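Local atomic coordinates of NikO protein (Streptomyces tendae, PDB entry 4FQD), a protein that acts as an enolpyruvyl transferase essential in nikkomycin biosynthesis, probably taking the enolpyruvyl group from phosphoenolpyruvate. Residues G401-A406 and R425-N430; P14-H19 and R429-L434; L212-L217 and G239-V244; A195-L200 and K218-D223. The protein carries 4 engineered substitutions. All blocks are in the same frame, centred on the assembly; numbering follows the deposited sequence.

Interaction 1: residues G401-A406 and R425-N430; sequences GTDLRA and RTTLRN
Asp403 pairs with Thr427 and Leu404 with Leu428 in a parallel ladder formed by strands 402-405 and 425-429, whose axes approach to 4.7 Å with their directions 24° from parallel. They are the parallel pair of a beta-alpha-beta unit completed by helix 409-419. Thr427 N donates to Thr402 O at 3.1 Å in an almost straight bond, and Leu404 N returns a bond to Thr427 O at 2.7 Å. One step further on, Arg429 N binds Leu404 O and Ala406 N binds Arg429 O, so alternate residues of 425-429 grip both ways. On one face Leu404 CB meets Leu428 CD1 at 3.8 Å; Leu428 CG stands anti to the backbone N (chi1 176°), and helix 409-419 packs against both leucines through Leu415. The other face is polar. Arg429 carries its guanidinium over Arg405 CB, while its NE lies near the edge of the Arg405 guanidinium, 4.0 Å from NH1. Asn430 OD1 sits above the plane of that same guanidinium, 3.0 Å from Arg405 NH2, but the N-H directions are poorly aimed at it and make no hydrogen bond; guanidinium and amide planes are 62° apart. A water donates to Leu404 O at 3.0 Å, beside Arg429 N. The chemistry is thus a backbone ladder with an apolar face made by Leu404 and Leu428; the like charges of the two arginines probably disfavour each other, the Asn430 oxygen perhaps offsetting part of that cost.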
# COMPACT_ATOMS: atom_id res chain seq x y z
N GLY A 401 33.36 8.30 2.47
CA GLY A 401 33.88 9.02 3.62
C GLY A 401 32.85 9.31 4.69
O GLY A 401 32.94 10.33 5.38
N THR A 402 31.87 8.42 4.84
CA THR A 402 30.83 8.61 5.84
C THR A 402 30.96 7.62 6.99
O THR A 402 31.66 6.61 6.88
CB THR A 402 29.43 8.45 5.21
OG1 THR A 402 29.31 7.16 4.61
CG2 THR A 402 29.19 9.53 4.16
N ASP A 403 30.28 7.92 8.10
CA ASP A 403 30.24 7.02 9.25
C ASP A 403 28.81 6.57 9.51
O ASP A 403 28.01 7.30 10.07
CB ASP A 403 30.79 7.71 10.49
CG ASP A 403 32.29 7.94 10.42
OD1 ASP A 403 33.05 6.95 10.53
OD2 ASP A 403 32.70 9.10 10.26
N LEU A 404 28.50 5.34 9.09
CA LEU A 404 27.15 4.82 9.19
C LEU A 404 26.91 4.07 10.50
O LEU A 404 27.75 3.28 10.93
CB LEU A 404 26.83 3.92 7.99
CG LEU A 404 26.19 4.58 6.76
CD1 LEU A 404 26.96 5.81 6.33
CD2 LEU A 404 26.10 3.59 5.62
N ARG A 405 25.76 4.32 11.12
CA ARG A 405 25.38 3.62 12.34
C ARG A 405 24.16 2.75 12.10
O ARG A 405 23.12 3.24 11.65
CB ARG A 405 25.11 4.61 13.47
CG ARG A 405 24.59 3.96 14.74
CD ARG A 405 24.21 5.00 15.78
NE ARG A 405 23.66 4.38 16.99
CZ ARG A 405 24.40 3.92 17.99
NH1 ARG A 405 25.72 4.00 17.92
NH2 ARG A 405 23.83 3.36 19.05
N ALA A 406 24.28 1.46 12.41
CA ALA A 406 23.16 0.54 12.27
C ALA A 406 22.24 0.61 13.47
O ALA A 406 22.69 0.69 14.61
CB ALA A 406 23.68 -0.88 12.08
N ARG A 425 35.72 4.84 0.78
CA ARG A 425 35.75 4.28 2.13
C ARG A 425 34.51 4.66 2.93
O ARG A 425 34.07 5.81 2.92
CB ARG A 425 37.01 4.74 2.88
CG ARG A 425 37.39 3.84 4.05
CD ARG A 425 38.59 4.38 4.81
NE ARG A 425 38.21 5.38 5.80
CZ ARG A 425 38.18 5.15 7.11
NH1 ARG A 425 38.51 3.96 7.59
NH2 ARG A 425 37.82 6.11 7.95
N THR A 426 33.95 3.67 3.62
CA THR A 426 32.79 3.89 4.48
C THR A 426 32.94 3.06 5.76
O THR A 426 33.36 1.91 5.71
CB THR A 426 31.48 3.49 3.78
OG1 THR A 426 31.37 4.19 2.53
CG2 THR A 426 30.27 3.82 4.65
N THR A 427 32.60 3.66 6.89
CA THR A 427 32.63 2.94 8.16
C THR A 427 31.22 2.63 8.64
O THR A 427 30.31 3.44 8.49
CB THR A 427 33.39 3.73 9.24
OG1 THR A 427 32.80 5.03 9.39
CG2 THR A 427 34.85 3.89 8.86
N LEU A 428 31.05 1.45 9.22
CA LEU A 428 29.76 1.02 9.75
C LEU A 428 29.93 0.44 11.15
O LEU A 428 30.73 -0.47 11.36
CB LEU A 428 29.12 -0.01 8.83
CG LEU A 428 27.80 -0.62 9.30
CD1 LEU A 428 26.72 0.45 9.42
CD2 LEU A 428 27.35 -1.73 8.35
N ARG A 429 29.18 0.97 12.11
CA ARG A 429 29.21 0.45 13.47
C ARG A 429 27.86 -0.12 13.89
O ARG A 429 26.88 -0.03 13.15
CB ARG A 429 29.69 1.51 14.46
CG ARG A 429 28.90 2.80 14.47
CD ARG A 429 29.51 3.77 15.46
NE ARG A 429 28.79 5.04 15.53
CZ ARG A 429 29.10 6.11 14.81
NH1 ARG A 429 30.12 6.08 13.97
NH2 ARG A 429 28.39 7.22 14.95
N ASN A 430 27.83 -0.70 15.09
CA ASN A 430 26.67 -1.44 15.58
C ASN A 430 26.31 -2.58 14.63
O ASN A 430 25.13 -2.90 14.44
CB ASN A 430 25.46 -0.53 15.81
CG ASN A 430 25.59 0.29 17.08
OD1 ASN A 430 24.62 0.89 17.54
ND2 ASN A 430 26.78 0.32 17.65
O HOH W 1 30.48 4.24 11.69

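Interaction 2: residues P14-H19 and R429-L434; sequences PLLEIH and RNHHHL
Leu16 sets its CG over the centre of the His431 imidazole, 3.5 Å from the centroid and only 9° off the ring normal, a CH-pi contact over the ring face. The two methyls straddle this point: CD1 lies 3.7 Å from His431 CG, and CD2 reaches 3.8 Å from His431 NE2. At the rim of the same ring, near its plane, Pro14 O comes within 3.3 Å of His431 CE1. Alongside, Leu15 CD2 rests against Arg429 CB at 3.5 Å, the two side chains pointing the same way.

The imidazole is brought up to the strand by its first torsion, which puts CG between the backbone N and the carbonyl carbon (chi1 54°). Behind it the chain turns, with Leu434 N donating to His431 O at 3.2 Å. Strand 14-19 is also held by backbone pairing within its four-stranded sheet, Leu16 with Leu428 of inner strand 425-429 and Leu15 with Thr455 of strand 451-456.

Dispersion therefore carries the contact over the ring face, with a polarised C-H of the imidazole probably adding a little attraction toward Pro14 O; the segment leaving strand 425-429 is fastened to strand 14-19, the first of the chain, without any direct hydrogen bond between 14-19 and 429-434.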
# COMPACT_ATOMS: atom_id res chain seq x y z
N PRO A 14 34.33 -1.29 18.07
CA PRO A 14 34.59 -2.00 16.81
C PRO A 14 33.85 -1.44 15.60
O PRO A 14 32.65 -1.17 15.67
CB PRO A 14 34.12 -3.43 17.10
CG PRO A 14 33.23 -3.32 18.29
CD PRO A 14 33.81 -2.21 19.10
N LEU A 15 34.58 -1.27 14.50
CA LEU A 15 34.01 -0.74 13.27
C LEU A 15 34.15 -1.72 12.12
O LEU A 15 34.94 -2.67 12.18
CB LEU A 15 34.72 0.56 12.88
CG LEU A 15 34.50 1.83 13.71
CD1 LEU A 15 35.39 2.94 13.19
CD2 LEU A 15 33.05 2.25 13.66
N LEU A 16 33.37 -1.50 11.07
CA LEU A 16 33.59 -2.17 9.79
C LEU A 16 34.12 -1.14 8.80
O LEU A 16 33.48 -0.12 8.56
CB LEU A 16 32.29 -2.78 9.26
CG LEU A 16 31.77 -4.04 9.95
CD1 LEU A 16 30.54 -4.56 9.23
CD2 LEU A 16 32.86 -5.11 10.00
N GLU A 17 35.29 -1.41 8.24
CA GLU A 17 35.89 -0.51 7.27
C GLU A 17 35.61 -1.02 5.86
O GLU A 17 36.21 -2.01 5.42
CB GLU A 17 37.39 -0.36 7.51
CG GLU A 17 38.06 0.69 6.65
CD GLU A 17 39.51 0.91 7.02
OE1 GLU A 17 39.77 1.41 8.14
OE2 GLU A 17 40.40 0.57 6.21
N ILE A 18 34.71 -0.35 5.15
CA ILE A 18 34.26 -0.81 3.85
C ILE A 18 34.88 -0.03 2.69
O ILE A 18 34.83 1.20 2.65
CB ILE A 18 32.72 -0.73 3.72
CG1 ILE A 18 32.05 -1.51 4.85
CG2 ILE A 18 32.26 -1.25 2.37
CD1 ILE A 18 31.33 -0.64 5.86
N HIS A 19 35.48 -0.76 1.75
CA HIS A 19 35.98 -0.18 0.52
C HIS A 19 35.19 -0.72 -0.66
O HIS A 19 35.55 -1.75 -1.25
CB HIS A 19 37.47 -0.47 0.34
CG HIS A 19 38.34 0.16 1.37
ND1 HIS A 19 38.73 -0.50 2.52
CD2 HIS A 19 38.91 1.39 1.44
CE1 HIS A 19 39.49 0.30 3.25
NE2 HIS A 19 39.62 1.45 2.61
N ARG A 429 29.18 0.97 12.11
CA ARG A 429 29.21 0.45 13.47
C ARG A 429 27.86 -0.12 13.89
O ARG A 429 26.88 -0.03 13.15
CB ARG A 429 29.69 1.51 14.46
CG ARG A 429 28.90 2.80 14.47
CD ARG A 429 29.51 3.77 15.46
NE ARG A 429 28.79 5.04 15.53
CZ ARG A 429 29.10 6.11 14.81
NH1 ARG A 429 30.12 6.08 13.97
NH2 ARG A 429 28.39 7.22 14.95
N ASN A 430 27.83 -0.70 15.09
CA ASN A 430 26.67 -1.44 15.58
C ASN A 430 26.31 -2.58 14.63
O ASN A 430 25.13 -2.90 14.44
CB ASN A 430 25.46 -0.53 15.81
CG ASN A 430 25.59 0.29 17.08
OD1 ASN A 430 24.62 0.89 17.54
ND2 ASN A 430 26.78 0.32 17.65
N HIS A 431 27.33 -3.20 14.06
CA HIS A 431 27.15 -4.31 13.13
C HIS A 431 27.05 -5.63 13.88
O HIS A 431 27.04 -6.70 13.27
CB HIS A 431 28.30 -4.36 12.13
CG HIS A 431 29.66 -4.40 12.77
ND1 HIS A 431 30.28 -3.28 13.28
CD2 HIS A 431 30.52 -5.43 12.97
CE1 HIS A 431 31.46 -3.62 13.77
NE2 HIS A 431 31.63 -4.91 13.60
N HIS A 432 26.98 -5.55 15.21
CA HIS A 432 26.83 -6.73 16.05
C HIS A 432 25.44 -7.34 15.86
O HIS A 432 25.21 -8.49 16.23
CB HIS A 432 27.06 -6.38 17.52
CG HIS A 432 26.11 -5.35 18.04
ND1 HIS A 432 26.39 -4.00 18.03
CD2 HIS A 432 24.88 -5.47 18.60
CE1 HIS A 432 25.38 -3.33 18.55
NE2 HIS A 432 24.45 -4.21 18.91
N HIS A 433 24.53 -6.56 15.29
CA HIS A 433 23.18 -7.02 15.02
C HIS A 433 23.17 -8.16 14.01
O HIS A 433 22.30 -9.03 14.04
CB HIS A 433 22.31 -5.87 14.51
CG HIS A 433 22.04 -4.81 15.54
ND1 HIS A 433 21.37 -5.06 16.71
CD2 HIS A 433 22.35 -3.49 15.55
CE1 HIS A 433 21.28 -3.94 17.41
NE2 HIS A 433 21.87 -2.97 16.73
N LEU A 434 24.15 -8.15 13.10
CA LEU A 434 24.23 -9.12 12.02
C LEU A 434 24.33 -10.57 12.50
O LEU A 434 23.88 -11.49 11.82
CB LEU A 434 25.41 -8.81 11.10
CG LEU A 434 25.33 -7.54 10.25
CD1 LEU A 434 26.63 -7.33 9.49
CD2 LEU A 434 24.15 -7.60 9.29

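Interaction 3: residues L212-L217 and G239-V244; sequences LQHPYL and GPETWV
Pro215 lays its CG on the face of the Trp243 indole, 3.6 Å from the centroid of the six-membered ring and 17° off its normal. The nearest ring atom is CE2, while Pro215 CB lies 3.8 Å from Trp243 CE3, so the CB-CG edge of the proline lies over the six-membered ring. Trp243 CG, anti to its carbonyl carbon (chi1 -70°), starts the indole on its course beside the proline. Leu217 CD2 adds a flank contact with Trp243 CZ2 at 4.0 Å. Beyond this pair, the indole stacks with Phe237 and touches Val221 and Val225 of helix 219-231.

Outward from this centre the backbones take over. In a hydrogen-bonded antiparallel pair, Leu212 N donates to Trp243 O at 2.7 Å and Trp243 N to Leu212 O at 2.9 Å. Just past the end of strand 209-213 and before the start of 242-248, His214 N closes on Glu241 O at 2.9 Å. At the polar edge the Glu241 side chain crosses that of His214 at about a right angle, but His214 ND1 binds Asp176, and Glu241 OE1 forms a salt bridge with Arg337.

What results is one end of the central antiparallel pair of a four-stranded mixed sheet, its apolar side facing helices, as in the inverse beta/alpha barrel of the EPSP synthase family.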
# COMPACT_ATOMS: atom_id res chain seq x y z
N LEU A 212 -8.45 -22.57 15.90
CA LEU A 212 -7.87 -21.27 15.61
C LEU A 212 -8.40 -20.72 14.29
O LEU A 212 -8.52 -21.45 13.31
CB LEU A 212 -6.34 -21.35 15.58
CG LEU A 212 -5.69 -22.02 16.79
CD1 LEU A 212 -4.18 -21.92 16.71
CD2 LEU A 212 -6.22 -21.41 18.09
N GLN A 213 -8.70 -19.42 14.27
CA GLN A 213 -9.29 -18.80 13.10
C GLN A 213 -8.38 -17.73 12.49
O GLN A 213 -7.79 -16.94 13.22
CB GLN A 213 -10.63 -18.17 13.46
CG GLN A 213 -11.65 -18.28 12.36
CD GLN A 213 -12.07 -19.71 12.12
OE1 GLN A 213 -12.29 -20.12 10.98
NE2 GLN A 213 -12.20 -20.49 13.19
N HIS A 214 -8.29 -17.72 11.16
CA HIS A 214 -7.44 -16.79 10.43
C HIS A 214 -5.99 -16.79 10.92
O HIS A 214 -5.51 -15.78 11.44
CB HIS A 214 -8.01 -15.37 10.50
CG HIS A 214 -9.44 -15.26 10.07
ND1 HIS A 214 -10.47 -15.09 10.96
CD2 HIS A 214 -10.00 -15.31 8.84
CE1 HIS A 214 -11.61 -15.03 10.30
NE2 HIS A 214 -11.36 -15.16 9.01
N PRO A 215 -5.29 -17.92 10.76
CA PRO A 215 -3.94 -18.04 11.30
C PRO A 215 -2.87 -17.40 10.42
O PRO A 215 -3.10 -17.13 9.25
CB PRO A 215 -3.73 -19.55 11.34
CG PRO A 215 -4.51 -20.05 10.18
CD PRO A 215 -5.71 -19.15 10.06
N TYR A 216 -1.70 -17.15 11.02
CA TYR A 216 -0.53 -16.69 10.28
C TYR A 216 -0.11 -17.82 9.35
O TYR A 216 -0.20 -18.99 9.71
CB TYR A 216 0.59 -16.36 11.28
CG TYR A 216 1.77 -15.62 10.69
CD1 TYR A 216 1.66 -14.29 10.30
CD2 TYR A 216 3.00 -16.25 10.56
CE1 TYR A 216 2.75 -13.61 9.78
CE2 TYR A 216 4.09 -15.57 10.05
CZ TYR A 216 3.96 -14.26 9.66
OH TYR A 216 5.05 -13.59 9.15
N LEU A 217 0.34 -17.48 8.14
CA LEU A 217 0.49 -18.48 7.09
C LEU A 217 1.91 -18.71 6.56
O LEU A 217 2.12 -19.59 5.72
CB LEU A 217 -0.44 -18.14 5.92
CG LEU A 217 -1.93 -18.13 6.25
CD1 LEU A 217 -2.73 -17.60 5.07
CD2 LEU A 217 -2.40 -19.53 6.64
N GLY A 239 -10.72 -25.78 7.30
CA GLY A 239 -11.06 -24.84 6.25
C GLY A 239 -9.84 -24.02 5.86
O GLY A 239 -8.77 -24.19 6.43
N PRO A 240 -10.01 -23.13 4.87
CA PRO A 240 -8.92 -22.25 4.43
C PRO A 240 -8.45 -21.35 5.57
O PRO A 240 -7.28 -20.97 5.62
CB PRO A 240 -9.58 -21.40 3.34
CG PRO A 240 -10.70 -22.24 2.84
CD PRO A 240 -11.21 -22.98 4.04
N GLU A 241 -9.36 -21.02 6.48
CA GLU A 241 -9.05 -20.13 7.59
C GLU A 241 -9.33 -20.78 8.94
O GLU A 241 -9.44 -20.09 9.96
CB GLU A 241 -9.84 -18.82 7.47
CG GLU A 241 -9.60 -18.06 6.17
CD GLU A 241 -8.21 -17.46 6.08
OE1 GLU A 241 -7.50 -17.45 7.10
OE2 GLU A 241 -7.83 -17.00 4.98
N THR A 242 -9.46 -22.10 8.96
CA THR A 242 -9.79 -22.81 10.19
C THR A 242 -8.82 -23.94 10.50
O THR A 242 -8.72 -24.91 9.75
CB THR A 242 -11.22 -23.39 10.13
OG1 THR A 242 -12.16 -22.33 9.94
CG2 THR A 242 -11.55 -24.12 11.43
N TRP A 243 -8.10 -23.80 11.61
CA TRP A 243 -7.19 -24.84 12.07
C TRP A 243 -7.70 -25.45 13.37
O TRP A 243 -8.00 -24.73 14.33
CB TRP A 243 -5.78 -24.29 12.27
CG TRP A 243 -5.09 -23.94 10.98
CD1 TRP A 243 -5.61 -24.01 9.72
CD2 TRP A 243 -3.75 -23.46 10.83
NE1 TRP A 243 -4.68 -23.62 8.80
CE2 TRP A 243 -3.52 -23.27 9.46
CE3 TRP A 243 -2.71 -23.18 11.73
CZ2 TRP A 243 -2.31 -22.81 8.95
CZ3 TRP A 243 -1.51 -22.72 11.23
CH2 TRP A 243 -1.32 -22.54 9.86
N VAL A 244 -7.80 -26.77 13.40
CA VAL A 244 -8.31 -27.48 14.57
C VAL A 244 -7.24 -28.37 15.19
O VAL A 244 -6.70 -29.25 14.53
CB VAL A 244 -9.54 -28.33 14.22
CG1 VAL A 244 -10.00 -29.13 15.42
CG2 VAL A 244 -10.67 -27.46 13.68

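Interaction 4: residues A195-L200 and K218-D223; sequences AVKTAL and KPDVTD. With SO4 (sulfate ion), chain C.
Lys197 reaches Asp220 by a side chain that leaves the helix with CG anti to the carbonyl carbon (chi1 -61°) and then runs fully extended to NZ. Asp220 answers with a first torsion off any staggered position (chi1 -148°), turning its CG toward the lysine. The two side chains cross at about a right angle, and Lys197 NZ stands 2.8 Å from Asp220 OD1 and 3.1 Å from OD2, a salt bridge whose hydrogen bond to OD1 is weak. The ammonium has a second partner in a sulfate ion, probably from the crystallisation liquor: NZ donates to its O1 at 3.0 Å, and Ser193 OG binds the same ion. The ammonium is thus gripped by carboxylate and sulfate.

Away from the ammonium the contact is apolar. Val221 CG1 meets Leu200 CD1 at 3.6 Å and Val196 CG1 at 3.8 Å. Its other methyl, CG2, lies against the aliphatic part of Lys197 at CG, 3.8 Å away. Lys218 holds the N-cap position of helix 219-231, and its carbonyl oxygen accepts from both Val221 N and Thr222 N. Trp243 of strand 242-248 touches both Leu200 and Val221 side chains.

Segments 195-200 and 219-223 run 8° from parallel, their axes 10.2 Å apart at closest approach, and so the two helices pack side by side against the sheet carrying Trp243, joined in the chain by strand 209-213. Such parallel helices enclosed by sheets are characteristic of the inverse beta/alpha barrel of this transferase family.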
# COMPACT_ATOMS: atom_id res chain seq x y z
N ALA A 195 1.12 -14.59 18.40
CA ALA A 195 -0.09 -15.12 19.02
C ALA A 195 -0.47 -16.47 18.43
O ALA A 195 -0.95 -17.36 19.14
CB ALA A 195 -1.23 -14.13 18.87
N VAL A 196 -0.26 -16.63 17.13
CA VAL A 196 -0.58 -17.87 16.44
C VAL A 196 0.35 -19.00 16.89
O VAL A 196 -0.10 -20.11 17.16
CB VAL A 196 -0.48 -17.72 14.91
CG1 VAL A 196 -0.71 -19.05 14.22
CG2 VAL A 196 -1.48 -16.68 14.42
N LYS A 197 1.64 -18.69 16.98
CA LYS A 197 2.63 -19.66 17.43
C LYS A 197 2.32 -20.14 18.84
O LYS A 197 2.35 -21.34 19.12
CB LYS A 197 4.03 -19.04 17.40
CG LYS A 197 4.48 -18.60 16.02
CD LYS A 197 5.80 -17.85 16.08
CE LYS A 197 6.20 -17.33 14.70
NZ LYS A 197 7.52 -16.66 14.73
N THR A 198 2.01 -19.20 19.73
CA THR A 198 1.69 -19.51 21.11
C THR A 198 0.43 -20.36 21.22
O THR A 198 0.41 -21.38 21.91
CB THR A 198 1.51 -18.23 21.95
OG1 THR A 198 2.72 -17.46 21.91
CG2 THR A 198 1.19 -18.58 23.40
N ALA A 199 -0.63 -19.94 20.52
CA ALA A 199 -1.91 -20.64 20.55
C ALA A 199 -1.78 -22.07 20.05
O ALA A 199 -2.40 -22.98 20.59
CB ALA A 199 -2.94 -19.88 19.75
N LEU A 200 -0.99 -22.26 19.00
CA LEU A 200 -0.75 -23.59 18.45
C LEU A 200 -0.04 -24.48 19.46
O LEU A 200 -0.43 -25.63 19.67
CB LEU A 200 0.06 -23.51 17.16
CG LEU A 200 -0.74 -23.41 15.87
CD1 LEU A 200 0.19 -23.18 14.69
CD2 LEU A 200 -1.55 -24.68 15.66
N LYS A 218 2.87 -17.94 7.05
CA LYS A 218 4.26 -18.10 6.61
C LYS A 218 4.86 -19.39 7.17
O LYS A 218 4.36 -19.92 8.17
CB LYS A 218 5.09 -16.88 7.04
CG LYS A 218 4.60 -15.57 6.45
CD LYS A 218 4.58 -15.64 4.93
CE LYS A 218 4.14 -14.31 4.32
NZ LYS A 218 5.11 -13.22 4.60
N PRO A 219 5.92 -19.92 6.52
CA PRO A 219 6.59 -21.14 6.99
C PRO A 219 7.00 -21.06 8.45
O PRO A 219 7.20 -22.08 9.10
CB PRO A 219 7.84 -21.20 6.11
CG PRO A 219 7.43 -20.54 4.85
CD PRO A 219 6.49 -19.43 5.25
N ASP A 220 7.13 -19.83 8.95
CA ASP A 220 7.34 -19.54 10.35
C ASP A 220 6.41 -20.38 11.22
O ASP A 220 6.83 -21.01 12.19
CB ASP A 220 7.05 -18.05 10.59
CG ASP A 220 7.91 -17.46 11.68
OD1 ASP A 220 8.40 -18.22 12.53
OD2 ASP A 220 8.09 -16.22 11.68
N VAL A 221 5.13 -20.38 10.85
CA VAL A 221 4.10 -21.13 11.57
C VAL A 221 3.85 -22.48 10.90
O VAL A 221 3.68 -23.50 11.57
CB VAL A 221 2.79 -20.33 11.63
CG1 VAL A 221 1.63 -21.21 12.06
CG2 VAL A 221 2.93 -19.14 12.57
N THR A 222 3.84 -22.47 9.57
CA THR A 222 3.57 -23.67 8.77
C THR A 222 4.47 -24.85 9.13
O THR A 222 4.00 -25.98 9.29
CB THR A 222 3.67 -23.37 7.26
OG1 THR A 222 2.46 -22.74 6.82
CG2 THR A 222 3.87 -24.65 6.46
N ASP A 223 5.77 -24.58 9.26
CA ASP A 223 6.73 -25.64 9.57
C ASP A 223 6.57 -26.18 10.98
O ASP A 223 6.83 -27.36 11.23
CB ASP A 223 8.16 -25.16 9.33
CG ASP A 223 8.48 -24.97 7.86
OD1 ASP A 223 7.75 -25.53 7.02
OD2 ASP A 223 9.47 -24.27 7.55
S SO4 C . 7.54 -13.01 15.87
O1 SO4 C . 6.58 -14.10 15.93
O2 SO4 C . 8.81 -13.44 16.46
O3 SO4 C . 7.76 -12.63 14.47
O4 SO4 C . 7.03 -11.86 16.61

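In the fold
The four contacts fall into two clusters on opposite sides of the chain's centre. Interactions 1 and 2, centres 7 Å apart, share Arg429 and Asn430 and belong to one sheet, where strand 425-429 lies between 402-405 and 14-19. Interactions 3 and 4 have centres 10 Å apart and interlock along the chain: helix 192-204, strand 209-213 and helix 219-231 follow in order, and Trp243 CZ3 reaches Val221 CG1 at 3.6 Å. Between clusters the nearest approach is about 16 Å between atoms of interactions 2 and 4, while the centres of 1 and 3 are about 44 Å apart. The sulfate sits at the polar end of interaction 4.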